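Local coordinates for uncharacterized protein (Bordetella pertussis, PDB 3FVV) that probably hydrolyses L-histidinol phosphate to L-histidinol and phosphate, as a magnesium-dependent phosphatase of the SerB family in the HAD-like superfamily, at residues L18-Q23 against F120-I125; A29-A34 against H81-R86; Y22-F27 against G67-H72. One frame throughout, in Å; residues are numbered along the deposited sequence.

Leaving the core strand 5-9, the chain enters helix 20-30, and all three contacts start from this helix or its end. Contact 1 closes the longest loop, joining the start of the helix to helix 119-128, which follows core strand 110-115. Contact 3 starts one turn further on and closes a shorter loop onto the end of helix 58-70. Contact 2 leaves from the far end and reaches helix 74-89; its loop lies wholly within that of contact 1 but crosses that of contact 3. Contacts 2 and 3 thus tie together helices inserted between strands 5-9 and 110-115, while contact 1 joins this insert to the core.

Contact 1 of 3, residues L18-Q23 against F120-I125; sequences LDSDYQ and FVTAPI
S20 meets three side chains of helix 119-128, all through carbon at van der Waals range. The T122 methyl CG2 faces the serine hydroxyl, with CG2 and S20 OG 4.1 Å apart. V121 CG1 lies 4.2 Å from the backbone O of S20, and I125 lays its terminal CD1 4.3 Å from S20 CB. A small residue suits this place because larger groups close in from the other helix. With chi1 of 74°, S20 OG lies between its own N and carbonyl carbon and hydrogen-bonds D12 OD1, so the buried hydroxyl is satisfied. D12 is the second aspartate of the DxDxT signature of HAD phosphatases, and S20 may therefore help to place it. T122 splits its two branches: CG2 goes to the serine, while OG1 shares its hydroxyl proton between N118 O and T117 O, close to its own helix start.

D19 is the N-cap of helix 20-30. Its OD1 accepts from D21 N at 3.0 Å, met from well above the carboxylate plane, while OD2 takes a weak bond from Y22 N. D19 OD1 also lies near D12 OD2. The partner helix kinks at P124 and I125, where neither N bonds to the turn before; proline explains only its own missing amide hydrogen.

Beyond the contact, W24 of helix 20-30 packs on V121 and F120, M85 of helix 74-89 meets I125, and strand 133-142 supports T122 through L134 and A136.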
ATOM      1  N   LEU A  18      -2.132 -10.603  -1.927  1.00 14.94           N
ATOM      2  CA  LEU A  18      -2.750 -10.599  -0.637  1.00 14.99           C
ATOM      3  C   LEU A  18      -2.866  -9.132  -0.179  1.00 14.69           C
ATOM      4  O   LEU A  18      -2.357  -8.197  -0.830  1.00 12.87           O
ATOM      5  CB  LEU A  18      -1.920 -11.464   0.325  1.00 14.43           C
ATOM      6  CG  LEU A  18      -0.380 -11.215   0.406  1.00 16.49           C
ATOM      7  CD1 LEU A  18      -0.087 -10.006   1.263  1.00 11.67           C
ATOM      8  CD2 LEU A  18       0.436 -12.446   0.874  1.00 11.91           C
ATOM      9  N   ASP A  19      -3.561  -8.941   0.927  1.00 14.53           N
ATOM     10  CA  ASP A  19      -3.640  -7.650   1.592  1.00 14.62           C
ATOM     11  C   ASP A  19      -2.676  -7.657   2.766  1.00 13.26           C
ATOM     12  O   ASP A  19      -2.905  -8.291   3.822  1.00 12.54           O
ATOM     13  CB  ASP A  19      -5.080  -7.375   2.103  1.00 16.01           C
ATOM     14  CG  ASP A  19      -5.154  -6.106   2.940  1.00 18.50           C
ATOM     15  OD1 ASP A  19      -4.258  -5.261   2.860  1.00 25.55           O
ATOM     16  OD2 ASP A  19      -6.116  -5.954   3.680  1.00 29.82           O
ATOM     17  N   SER A  20      -1.618  -6.893   2.610  1.00 11.78           N
ATOM     18  CA  SER A  20      -0.552  -6.885   3.572  1.00 12.51           C
ATOM     19  C   SER A  20      -1.042  -6.295   4.939  1.00 12.66           C
ATOM     20  O   SER A  20      -0.563  -6.664   5.989  1.00 13.90           O
ATOM     21  CB  SER A  20       0.682  -6.181   2.995  1.00 11.31           C
ATOM     22  OG  SER A  20       0.560  -4.758   2.926  1.00 13.00           O
ATOM     23  N   ASP A  21      -2.058  -5.455   4.916  1.00 13.05           N
ATOM     24  CA  ASP A  21      -2.550  -4.775   6.142  1.00 12.99           C
ATOM     25  C   ASP A  21      -3.194  -5.869   7.023  1.00 13.05           C
ATOM     26  O   ASP A  21      -2.761  -6.123   8.133  1.00 11.71           O
ATOM     27  CB  ASP A  21      -3.553  -3.696   5.714  1.00 13.62           C
ATOM     28  CG  ASP A  21      -3.626  -2.507   6.654  1.00 17.31           C
ATOM     29  OD1 ASP A  21      -2.750  -2.298   7.513  1.00 17.35           O
ATOM     30  OD2 ASP A  21      -4.635  -1.757   6.515  1.00 18.25           O
ATOM     31  N   TYR A  22      -4.193  -6.549   6.469  1.00 14.96           N
ATOM     32  CA  TYR A  22      -4.900  -7.650   7.136  1.00 15.43           C
ATOM     33  C   TYR A  22      -3.950  -8.801   7.513  1.00 14.62           C
ATOM     34  O   TYR A  22      -3.963  -9.275   8.650  1.00 14.23           O
ATOM     35  CB  TYR A  22      -6.046  -8.160   6.277  1.00 17.18           C
ATOM     36  CG  TYR A  22      -6.773  -9.264   7.024  1.00 22.02           C
ATOM     37  CD1 TYR A  22      -7.685  -8.959   8.040  1.00 29.04           C
ATOM     38  CD2 TYR A  22      -6.444 -10.596   6.813  1.00 25.71           C
ATOM     39  CE1 TYR A  22      -8.315  -9.973   8.800  1.00 29.91           C
ATOM     40  CE2 TYR A  22      -7.061 -11.619   7.540  1.00 29.12           C
ATOM     41  CZ  TYR A  22      -7.995 -11.309   8.540  1.00 31.34           C
ATOM     42  OH  TYR A  22      -8.578 -12.325   9.277  1.00 32.56           O
ATOM     43  N   GLN A  23      -3.062  -9.204   6.607  1.00 14.67           N
ATOM     44  CA  GLN A  23      -2.139 -10.337   6.907  1.00 13.92           C
ATOM     45  C   GLN A  23      -1.206  -9.975   8.089  1.00 13.44           C
ATOM     46  O   GLN A  23      -0.928 -10.796   8.966  1.00 12.13           O
ATOM     47  CB  GLN A  23      -1.339 -10.735   5.688  1.00 13.77           C
ATOM     48  CG  GLN A  23      -2.181 -11.258   4.586  1.00 15.99           C
ATOM     49  CD  GLN A  23      -2.869 -12.549   5.006  1.00 19.93           C
ATOM     50  OE1 GLN A  23      -2.330 -13.342   5.802  1.00 17.89           O
ATOM     51  NE2 GLN A  23      -4.033 -12.768   4.469  1.00 18.73           N
ATOM     52  N   PHE A 120       5.424   1.642   8.270  1.00 11.32           N
ATOM     53  CA  PHE A 120       6.153   0.665   9.034  1.00  9.86           C
ATOM     54  C   PHE A 120       6.033  -0.740   8.404  1.00 10.02           C
ATOM     55  O   PHE A 120       7.004  -1.470   8.271  1.00 10.52           O
ATOM     56  CB  PHE A 120       5.714   0.588  10.519  1.00 11.22           C
ATOM     57  CG  PHE A 120       6.426  -0.504  11.255  1.00  9.73           C
ATOM     58  CD1 PHE A 120       7.736  -0.332  11.665  1.00 12.99           C
ATOM     59  CD2 PHE A 120       5.857  -1.748  11.401  1.00 13.28           C
ATOM     60  CE1 PHE A 120       8.439  -1.375  12.289  1.00 12.70           C
ATOM     61  CE2 PHE A 120       6.576  -2.787  12.007  1.00 10.00           C
ATOM     62  CZ  PHE A 120       7.842  -2.577  12.439  1.00 10.82           C
ATOM     63  N   VAL A 121       4.827  -1.103   8.046  1.00  9.72           N
ATOM     64  CA  VAL A 121       4.552  -2.390   7.426  1.00 10.65           C
ATOM     65  C   VAL A 121       5.085  -2.477   6.008  1.00 10.77           C
ATOM     66  O   VAL A 121       5.548  -3.517   5.620  1.00 11.54           O
ATOM     67  CB  VAL A 121       3.005  -2.725   7.480  1.00 10.92           C
ATOM     68  CG1 VAL A 121       2.661  -3.977   6.637  1.00  9.69           C
ATOM     69  CG2 VAL A 121       2.570  -2.890   8.944  1.00 10.33           C
ATOM     70  N   THR A 122       5.097  -1.391   5.253  1.00  9.98           N
ATOM     71  CA  THR A 122       5.416  -1.483   3.828  1.00 11.14           C
ATOM     72  C   THR A 122       6.805  -1.048   3.401  1.00 11.11           C
ATOM     73  O   THR A 122       7.202  -1.339   2.306  1.00 10.82           O
ATOM     74  CB  THR A 122       4.382  -0.711   2.977  1.00 10.75           C
ATOM     75  OG1 THR A 122       4.186   0.603   3.520  1.00 10.79           O
ATOM     76  CG2 THR A 122       3.020  -1.470   2.975  1.00 10.91           C
ATOM     77  N   ALA A 123       7.521  -0.320   4.242  1.00 10.71           N
ATOM     78  CA  ALA A 123       8.906   0.094   3.895  1.00 11.15           C
ATOM     79  C   ALA A 123       9.795  -1.059   3.423  1.00 10.18           C
ATOM     80  O   ALA A 123      10.399  -0.966   2.361  1.00 12.31           O
ATOM     81  CB  ALA A 123       9.551   0.921   5.027  1.00 10.20           C
ATOM     82  N   PRO A 124       9.855  -2.170   4.152  1.00 10.05           N
ATOM     83  CA  PRO A 124      10.732  -3.288   3.676  1.00 10.29           C
ATOM     84  C   PRO A 124      10.204  -3.983   2.411  1.00 10.65           C
ATOM     85  O   PRO A 124      10.941  -4.644   1.735  1.00  9.50           O
ATOM     86  CB  PRO A 124      10.747  -4.291   4.851  1.00 10.20           C
ATOM     87  CG  PRO A 124      10.427  -3.413   6.058  1.00  9.42           C
ATOM     88  CD  PRO A 124       9.421  -2.373   5.533  1.00  9.85           C
ATOM     89  N   ILE A 125       8.919  -3.831   2.125  1.00 10.94           N
ATOM     90  CA  ILE A 125       8.302  -4.391   0.912  1.00 10.15           C
ATOM     91  C   ILE A 125       8.681  -3.556  -0.314  1.00 10.58           C
ATOM     92  O   ILE A 125       8.973  -4.120  -1.383  1.00  8.03           O
ATOM     93  CB  ILE A 125       6.772  -4.431   1.049  1.00 10.92           C
ATOM     94  CG1 ILE A 125       6.384  -5.199   2.333  1.00 11.05           C
ATOM     95  CG2 ILE A 125       6.154  -5.063  -0.216  1.00 11.81           C
ATOM     96  CD1 ILE A 125       4.932  -5.447   2.552  1.00 14.64           C
TER

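Contact 2 of 3, residues A29-A34 against H81-R86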
ATOM      1  N   ALA A  29      -2.000 -11.499  15.498  1.00 13.59           N
ATOM      2  CA  ALA A  29      -3.040 -12.281  16.238  1.00 14.23           C
ATOM      3  C   ALA A  29      -2.585 -13.755  16.466  1.00 15.78           C
ATOM      4  O   ALA A  29      -2.551 -14.251  17.618  1.00 14.86           O
ATOM      5  CB  ALA A  29      -4.391 -12.241  15.488  1.00 13.59           C
ATOM      6  N   ARG A  30      -2.297 -14.425  15.346  1.00 16.25           N
ATOM      7  CA  ARG A  30      -1.843 -15.822  15.267  1.00 18.36           C
ATOM      8  C   ARG A  30      -0.652 -16.148  16.105  1.00 18.68           C
ATOM      9  O   ARG A  30      -0.439 -17.259  16.463  1.00 17.32           O
ATOM     10  CB  ARG A  30      -1.287 -16.141  13.866  1.00 18.99           C
ATOM     11  CG  ARG A  30      -2.153 -16.883  12.979  1.00 23.92           C
ATOM     12  CD  ARG A  30      -1.354 -17.717  11.908  1.00 24.66           C
ATOM     13  NE  ARG A  30      -0.283 -17.067  11.106  1.00 22.71           N
ATOM     14  CZ  ARG A  30      -0.445 -16.053  10.256  1.00 22.34           C
ATOM     15  NH1 ARG A  30      -1.596 -15.410  10.135  1.00 23.46           N
ATOM     16  NH2 ARG A  30       0.584 -15.642   9.539  1.00 22.39           N
ATOM     17  N   THR A  31       0.202 -15.174  16.287  1.00 20.27           N
ATOM     18  CA  THR A  31       1.524 -15.408  16.683  1.00 21.21           C
ATOM     19  C   THR A  31       1.936 -15.031  18.133  1.00 23.28           C
ATOM     20  O   THR A  31       3.101 -14.779  18.365  1.00 25.88           O
ATOM     21  CB  THR A  31       2.355 -14.688  15.599  1.00 22.37           C
ATOM     22  OG1 THR A  31       3.378 -15.527  15.116  1.00 26.13           O
ATOM     23  CG2 THR A  31       2.851 -13.395  16.006  1.00 14.73           C
ATOM     24  N   GLY A  32       1.116 -14.926  19.155  1.00 24.34           N
ATOM     25  CA  GLY A  32       0.015 -14.097  19.335  1.00 25.03           C
ATOM     26  C   GLY A  32       0.625 -12.954  20.209  1.00 25.73           C
ATOM     27  O   GLY A  32       0.999 -13.104  21.387  1.00 26.29           O
ATOM     28  N   ARG A  33       0.771 -11.816  19.562  1.00 24.54           N
ATOM     29  CA  ARG A  33       1.402 -10.664  20.095  1.00 24.66           C
ATOM     30  C   ARG A  33       0.357  -9.589  20.162  1.00 24.87           C
ATOM     31  O   ARG A  33       0.685  -8.449  20.341  1.00 24.79           O
ATOM     32  CB  ARG A  33       2.526 -10.285  19.138  1.00 24.13           C
ATOM     33  CG  ARG A  33       3.657 -11.237  19.257  1.00 22.75           C
ATOM     34  CD  ARG A  33       4.312 -11.481  17.961  1.00 20.50           C
ATOM     35  NE  ARG A  33       5.536 -12.280  18.140  1.00 22.68           N
ATOM     36  CZ  ARG A  33       6.149 -12.900  17.142  1.00 20.54           C
ATOM     37  NH1 ARG A  33       5.652 -12.817  15.902  1.00 18.77           N
ATOM     38  NH2 ARG A  33       7.259 -13.574  17.365  1.00 18.70           N
ATOM     39  N   ALA A  34      -0.914  -9.971  20.016  1.00 25.56           N
ATOM     40  CA  ALA A  34      -2.034  -8.991  20.035  1.00 26.35           C
ATOM     41  C   ALA A  34      -3.069  -9.469  21.054  1.00 27.42           C
ATOM     42  O   ALA A  34      -4.254  -9.189  20.913  1.00 28.24           O
ATOM     43  CB  ALA A  34      -2.661  -8.844  18.633  1.00 23.74           C
ATOM     44  N   HIS A  81       8.324  -8.054  12.386  1.00 12.93           N
ATOM     45  CA  HIS A  81       8.115  -7.783  10.983  1.00 11.73           C
ATOM     46  C   HIS A  81       9.067  -8.587  10.084  1.00 11.39           C
ATOM     47  O   HIS A  81       8.688  -9.012   9.053  1.00  9.46           O
ATOM     48  CB  HIS A  81       8.154  -6.295  10.713  1.00 11.02           C
ATOM     49  CG  HIS A  81       7.768  -5.945   9.322  1.00 11.28           C
ATOM     50  ND1 HIS A  81       6.475  -5.605   8.959  1.00 14.19           N
ATOM     51  CD2 HIS A  81       8.483  -5.935   8.190  1.00  9.88           C
ATOM     52  CE1 HIS A  81       6.431  -5.377   7.663  1.00 10.56           C
ATOM     53  NE2 HIS A  81       7.633  -5.574   7.170  1.00 13.30           N
ATOM     54  N   GLU A  82      10.308  -8.775  10.480  1.00 12.18           N
ATOM     55  CA  GLU A  82      11.190  -9.642   9.704  1.00 13.60           C
ATOM     56  C   GLU A  82      10.652 -11.042   9.583  1.00 13.38           C
ATOM     57  O   GLU A  82      10.691 -11.641   8.557  1.00 14.36           O
ATOM     58  CB  GLU A  82      12.619  -9.712  10.275  1.00 14.34           C
ATOM     59  CG  GLU A  82      13.358  -8.398  10.292  1.00 17.91           C
ATOM     60  CD  GLU A  82      14.605  -8.414  11.182  1.00 24.76           C
ATOM     61  OE1 GLU A  82      15.029  -9.498  11.616  1.00 28.36           O
ATOM     62  OE2 GLU A  82      15.147  -7.328  11.500  1.00 24.73           O
ATOM     63  N   GLU A  83      10.095 -11.578  10.643  1.00 13.61           N
ATOM     64  CA  GLU A  83       9.506 -12.892  10.556  1.00 14.15           C
ATOM     65  C   GLU A  83       8.315 -12.891   9.587  1.00 13.70           C
ATOM     66  O   GLU A  83       8.117 -13.830   8.866  1.00 14.05           O
ATOM     67  CB  GLU A  83       9.079 -13.305  11.987  1.00 14.94           C
ATOM     68  CG  GLU A  83       8.322 -14.629  12.064  1.00 18.98           C
ATOM     69  CD  GLU A  83       7.733 -14.834  13.500  1.00 23.74           C
ATOM     70  OE1 GLU A  83       8.335 -14.299  14.474  1.00 23.66           O
ATOM     71  OE2 GLU A  83       6.642 -15.458  13.628  1.00 22.43           O
ATOM     72  N   PHE A  84       7.495 -11.838   9.645  1.00 13.44           N
ATOM     73  CA  PHE A  84       6.389 -11.602   8.743  1.00 13.35           C
ATOM     74  C   PHE A  84       6.862 -11.552   7.293  1.00 13.41           C
ATOM     75  O   PHE A  84       6.217 -12.104   6.406  1.00 10.90           O
ATOM     76  CB  PHE A  84       5.699 -10.292   9.139  1.00 13.65           C
ATOM     77  CG  PHE A  84       4.580  -9.834   8.213  1.00 10.45           C
ATOM     78  CD1 PHE A  84       3.413 -10.589   8.081  1.00 13.23           C
ATOM     79  CD2 PHE A  84       4.665  -8.649   7.567  1.00 10.67           C
ATOM     80  CE1 PHE A  84       2.373 -10.197   7.302  1.00  9.67           C
ATOM     81  CE2 PHE A  84       3.595  -8.185   6.726  1.00 11.10           C
ATOM     82  CZ  PHE A  84       2.448  -8.959   6.609  1.00 12.23           C
ATOM     83  N   MET A  85       7.972 -10.870   7.069  1.00 12.84           N
ATOM     84  CA  MET A  85       8.480 -10.776   5.703  1.00 14.07           C
ATOM     85  C   MET A  85       8.861 -12.154   5.226  1.00 13.78           C
ATOM     86  O   MET A  85       8.458 -12.563   4.140  1.00 14.10           O
ATOM     87  CB  MET A  85       9.706  -9.868   5.580  1.00 13.00           C
ATOM     88  CG  MET A  85       9.390  -8.396   5.591  1.00 14.34           C
ATOM     89  SD  MET A  85       8.419  -7.760   4.190  1.00  7.91           S
ATOM     90  CE  MET A  85       9.730  -7.898   2.928  1.00 12.95           C
ATOM     91  N   ARG A  86       9.582 -12.893   6.078  1.00 14.48           N
ATOM     92  CA  ARG A  86      10.097 -14.227   5.717  1.00 14.83           C
ATOM     93  C   ARG A  86       8.995 -15.268   5.487  1.00 14.86           C
ATOM     94  O   ARG A  86       9.129 -16.141   4.619  1.00 14.81           O
ATOM     95  CB  ARG A  86      11.038 -14.680   6.853  1.00 15.96           C
ATOM     96  CG  ARG A  86      11.440 -16.085   6.883  1.00 17.20           C
ATOM     97  CD  ARG A  86      12.337 -16.482   8.176  1.00 18.37           C
ATOM     98  NE  ARG A  86      13.271 -15.394   8.407  1.00 22.17           N
ATOM     99  CZ  ARG A  86      13.255 -14.530   9.438  1.00 25.42           C
ATOM    100  NH1 ARG A  86      12.457 -14.666  10.496  1.00 26.90           N
ATOM    101  NH2 ARG A  86      14.119 -13.547   9.435  1.00 27.38           N
TER
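R33 and E83 form a salt bridge. R33 NH2 donates to E83 OE1 at 3.2 Å with an N-H...O angle of 154°, arriving at the syn lone pair of the carboxylate, while OE1 lies close to the guanidinium plane. The two flat groups are turned 64° apart, so the carboxylate presents one oxygen to the arginine instead of matching it with both. E83 reaches across because CG is anti to its backbone N (chi1 175°) and the chain runs extended from there, which suits a long acidic residue on a helix facing a loop.

The other oxygen, E83 OE2, lies 3.6 Å from T31 OG1, a polar approach without a hydrogen bond, where the two side chains pass in opposite directions. T31 is the first residue to leave helical angles after helix 20-30, and its carbonyl O sits 3.4 Å above one face of the R33 guanidinium, toward the rim. R33 thus reaches from the loop, past the T31 carbonyl, toward helix 74-89; W80 adds a cation-pi interaction.

Further out, F27 touches the side chains of R33 and E83 with the CZ end of its ring. F84, one residue after E83, packs on F27 and W24 of helix 20-30. The surface salt bridge therefore lies beside a seam of rings between helices 20-30 and 74-89, with helix 37-53 touching A29 and A34 and P124 of helix 119-128 lying against H81.

Contact 3 of 3, residues Y22-F27 against G67-H72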
ATOM      1  N   TYR A  22      -4.193  -6.549   6.469  1.00 14.96           N
ATOM      2  CA  TYR A  22      -4.900  -7.650   7.136  1.00 15.43           C
ATOM      3  C   TYR A  22      -3.950  -8.801   7.513  1.00 14.62           C
ATOM      4  O   TYR A  22      -3.963  -9.275   8.650  1.00 14.23           O
ATOM      5  CB  TYR A  22      -6.046  -8.160   6.277  1.00 17.18           C
ATOM      6  CG  TYR A  22      -6.773  -9.264   7.024  1.00 22.02           C
ATOM      7  CD1 TYR A  22      -7.685  -8.959   8.040  1.00 29.04           C
ATOM      8  CD2 TYR A  22      -6.444 -10.596   6.813  1.00 25.71           C
ATOM      9  CE1 TYR A  22      -8.315  -9.973   8.800  1.00 29.91           C
ATOM     10  CE2 TYR A  22      -7.061 -11.619   7.540  1.00 29.12           C
ATOM     11  CZ  TYR A  22      -7.995 -11.309   8.540  1.00 31.34           C
ATOM     12  OH  TYR A  22      -8.578 -12.325   9.277  1.00 32.56           O
ATOM     13  N   GLN A  23      -3.062  -9.204   6.607  1.00 14.67           N
ATOM     14  CA  GLN A  23      -2.139 -10.337   6.907  1.00 13.92           C
ATOM     15  C   GLN A  23      -1.206  -9.975   8.089  1.00 13.44           C
ATOM     16  O   GLN A  23      -0.928 -10.796   8.966  1.00 12.13           O
ATOM     17  CB  GLN A  23      -1.339 -10.735   5.688  1.00 13.77           C
ATOM     18  CG  GLN A  23      -2.181 -11.258   4.586  1.00 15.99           C
ATOM     19  CD  GLN A  23      -2.869 -12.549   5.006  1.00 19.93           C
ATOM     20  OE1 GLN A  23      -2.330 -13.342   5.802  1.00 17.89           O
ATOM     21  NE2 GLN A  23      -4.033 -12.768   4.469  1.00 18.73           N
ATOM     22  N   TRP A  24      -0.781  -8.729   8.152  1.00 13.32           N
ATOM     23  CA  TRP A  24      -0.006  -8.306   9.306  1.00 12.96           C
ATOM     24  C   TRP A  24      -0.792  -8.372  10.619  1.00 13.94           C
ATOM     25  O   TRP A  24      -0.236  -8.878  11.605  1.00 14.40           O
ATOM     26  CB  TRP A  24       0.564  -6.916   9.046  1.00 14.17           C
ATOM     27  CG  TRP A  24       1.246  -6.194  10.179  1.00  9.20           C
ATOM     28  CD1 TRP A  24       0.764  -5.073  10.763  1.00  8.19           C
ATOM     29  CD2 TRP A  24       2.459  -6.541  10.917  1.00  9.65           C
ATOM     30  NE1 TRP A  24       1.621  -4.651  11.747  1.00  9.74           N
ATOM     31  CE2 TRP A  24       2.658  -5.531  11.877  1.00  9.60           C
ATOM     32  CE3 TRP A  24       3.392  -7.545  10.823  1.00 11.04           C
ATOM     33  CZ2 TRP A  24       3.761  -5.490  12.726  1.00 10.15           C
ATOM     34  CZ3 TRP A  24       4.490  -7.515  11.667  1.00 13.96           C
ATOM     35  CH2 TRP A  24       4.674  -6.479  12.600  1.00 13.68           C
ATOM     36  N   ALA A  25      -2.038  -7.866  10.642  1.00 12.34           N
ATOM     37  CA  ALA A  25      -2.908  -7.984  11.817  1.00 12.85           C
ATOM     38  C   ALA A  25      -3.104  -9.424  12.196  1.00 13.37           C
ATOM     39  O   ALA A  25      -3.011  -9.837  13.383  1.00 13.97           O
ATOM     40  CB  ALA A  25      -4.283  -7.349  11.529  1.00 11.76           C
ATOM     41  N   ASP A  26      -3.371 -10.231  11.179  1.00 14.53           N
ATOM     42  CA  ASP A  26      -3.625 -11.626  11.403  1.00 14.75           C
ATOM     43  C   ASP A  26      -2.366 -12.333  11.871  1.00 14.91           C
ATOM     44  O   ASP A  26      -2.433 -13.239  12.697  1.00 14.22           O
ATOM     45  CB  ASP A  26      -4.137 -12.295  10.125  1.00 16.82           C
ATOM     46  CG  ASP A  26      -4.565 -13.714  10.374  1.00 19.84           C
ATOM     47  OD1 ASP A  26      -5.406 -13.920  11.262  1.00 23.29           O
ATOM     48  OD2 ASP A  26      -4.031 -14.602   9.718  1.00 26.89           O
ATOM     49  N   PHE A  27      -1.216 -11.913  11.351  1.00 14.05           N
ATOM     50  CA  PHE A  27       0.064 -12.470  11.762  1.00 13.81           C
ATOM     51  C   PHE A  27       0.332 -12.180  13.244  1.00 13.17           C
ATOM     52  O   PHE A  27       0.741 -13.066  14.004  1.00 12.60           O
ATOM     53  CB  PHE A  27       1.180 -11.936  10.876  1.00 13.45           C
ATOM     54  CG  PHE A  27       2.558 -12.137  11.439  1.00 15.32           C
ATOM     55  CD1 PHE A  27       3.282 -13.277  11.122  1.00 17.30           C
ATOM     56  CD2 PHE A  27       3.145 -11.192  12.238  1.00 15.00           C
ATOM     57  CE1 PHE A  27       4.514 -13.472  11.602  1.00 17.06           C
ATOM     58  CE2 PHE A  27       4.396 -11.405  12.732  1.00 17.78           C
ATOM     59  CZ  PHE A  27       5.079 -12.539  12.417  1.00 14.66           C
ATOM     60  N   GLY A  67      -2.977   1.036  16.007  1.00 14.68           N
ATOM     61  CA  GLY A  67      -3.074   0.706  17.410  1.00 14.02           C
ATOM     62  C   GLY A  67      -2.360  -0.601  17.639  1.00 15.70           C
ATOM     63  O   GLY A  67      -1.867  -0.844  18.727  1.00 15.96           O
ATOM     64  N   LEU A  68      -2.265  -1.452  16.619  1.00 15.43           N
ATOM     65  CA  LEU A  68      -1.475  -2.663  16.782  1.00 15.78           C
ATOM     66  C   LEU A  68       0.036  -2.377  17.021  1.00 15.00           C
ATOM     67  O   LEU A  68       0.717  -3.117  17.695  1.00 14.04           O
ATOM     68  CB  LEU A  68      -1.655  -3.561  15.566  1.00 14.33           C
ATOM     69  CG  LEU A  68      -3.084  -4.112  15.427  1.00 17.02           C
ATOM     70  CD1 LEU A  68      -3.280  -4.833  14.105  1.00 12.27           C
ATOM     71  CD2 LEU A  68      -3.356  -5.000  16.613  1.00 17.00           C
ATOM     72  N   LEU A  69       0.533  -1.305  16.418  1.00 14.10           N
ATOM     73  CA  LEU A  69       1.919  -0.858  16.600  1.00 13.30           C
ATOM     74  C   LEU A  69       2.184  -0.186  17.954  1.00 13.35           C
ATOM     75  O   LEU A  69       3.280  -0.320  18.548  1.00 12.95           O
ATOM     76  CB  LEU A  69       2.262   0.098  15.454  1.00 12.47           C
ATOM     77  CG  LEU A  69       2.127  -0.389  13.992  1.00 10.02           C
ATOM     78  CD1 LEU A  69       2.587   0.779  13.077  1.00  7.91           C
ATOM     79  CD2 LEU A  69       2.909  -1.675  13.648  1.00 10.20           C
ATOM     80  N   ALA A  70       1.156   0.503  18.456  1.00 13.45           N
ATOM     81  CA  ALA A  70       1.209   1.253  19.701  1.00 12.74           C
ATOM     82  C   ALA A  70       1.379   0.322  20.900  1.00 13.09           C
ATOM     83  O   ALA A  70       1.878   0.732  21.940  1.00 13.45           O
ATOM     84  CB  ALA A  70      -0.092   2.186  19.846  1.00 11.75           C
ATOM     85  N   ALA A  71       1.036  -0.948  20.746  1.00 13.86           N
ATOM     86  CA  ALA A  71       1.041  -1.895  21.867  1.00 14.20           C
ATOM     87  C   ALA A  71       2.440  -2.480  22.183  1.00 15.00           C
ATOM     88  O   ALA A  71       2.596  -3.236  23.109  1.00 14.70           O
ATOM     89  CB  ALA A  71      -0.051  -3.005  21.627  1.00 13.47           C
ATOM     90  N   HIS A  72       3.499  -2.052  21.464  1.00 15.86           N
ATOM     91  CA  HIS A  72       4.796  -2.720  21.525  1.00 14.14           C
ATOM     92  C   HIS A  72       5.975  -1.814  21.249  1.00 14.25           C
ATOM     93  O   HIS A  72       5.872  -0.799  20.583  1.00 14.83           O
ATOM     94  CB  HIS A  72       4.853  -3.773  20.425  1.00 14.33           C
ATOM     95  CG  HIS A  72       3.785  -4.785  20.519  1.00 13.63           C
ATOM     96  ND1 HIS A  72       2.751  -4.860  19.612  1.00 19.55           N
ATOM     97  CD2 HIS A  72       3.569  -5.753  21.420  1.00 14.11           C
ATOM     98  CE1 HIS A  72       1.940  -5.830  19.962  1.00 18.42           C
ATOM     99  NE2 HIS A  72       2.423  -6.399  21.044  1.00 16.43           N
TER
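Apolar contacts carry this pairing. L69 brings CD2 to the edge of the W24 indole, near the ring plane, 3.8 Å from W24 NE1 and 4.0 Å from W24 CZ2. The two side chains cross at about a right angle, so a branched methyl meets the rim of the rings. W24 swings there because its CG is anti to the backbone N, at chi1 172°. One residue further, A25 CB touches L68 CD1 at 3.7 Å, and the same methyl lies 3.9 Å from A25 CA. Alanine suits this position: it lets the leucine reach the helix backbone, and the CA atoms of A25 and L68 are 7.4 Å apart.

Helices 20-30 and 58-70 both belong to the helical insert that follows the first core strand, consistent with the C1 cap of SerB-type HAD phosphatases. Within it W24 also meets H81 of helix 74-89, with the ring planes at about 60°.

Polar bonds trim the end of helix 58-70. H72 ND1 donates to L68 O at 3.3 Å, nearly in line with the carbonyl bond but with an N-H...O angle of only 136°; A71 CB lies over the rim of one ring face. Imidazole suits this loop because its far nitrogen, H72 NE2, also approaches a carbonyl, R33 O, in a weak hydrogen bond; if that bond is real, the two oxygens would probably favour a protonated ring. W80 meets the imidazole edge-to-face.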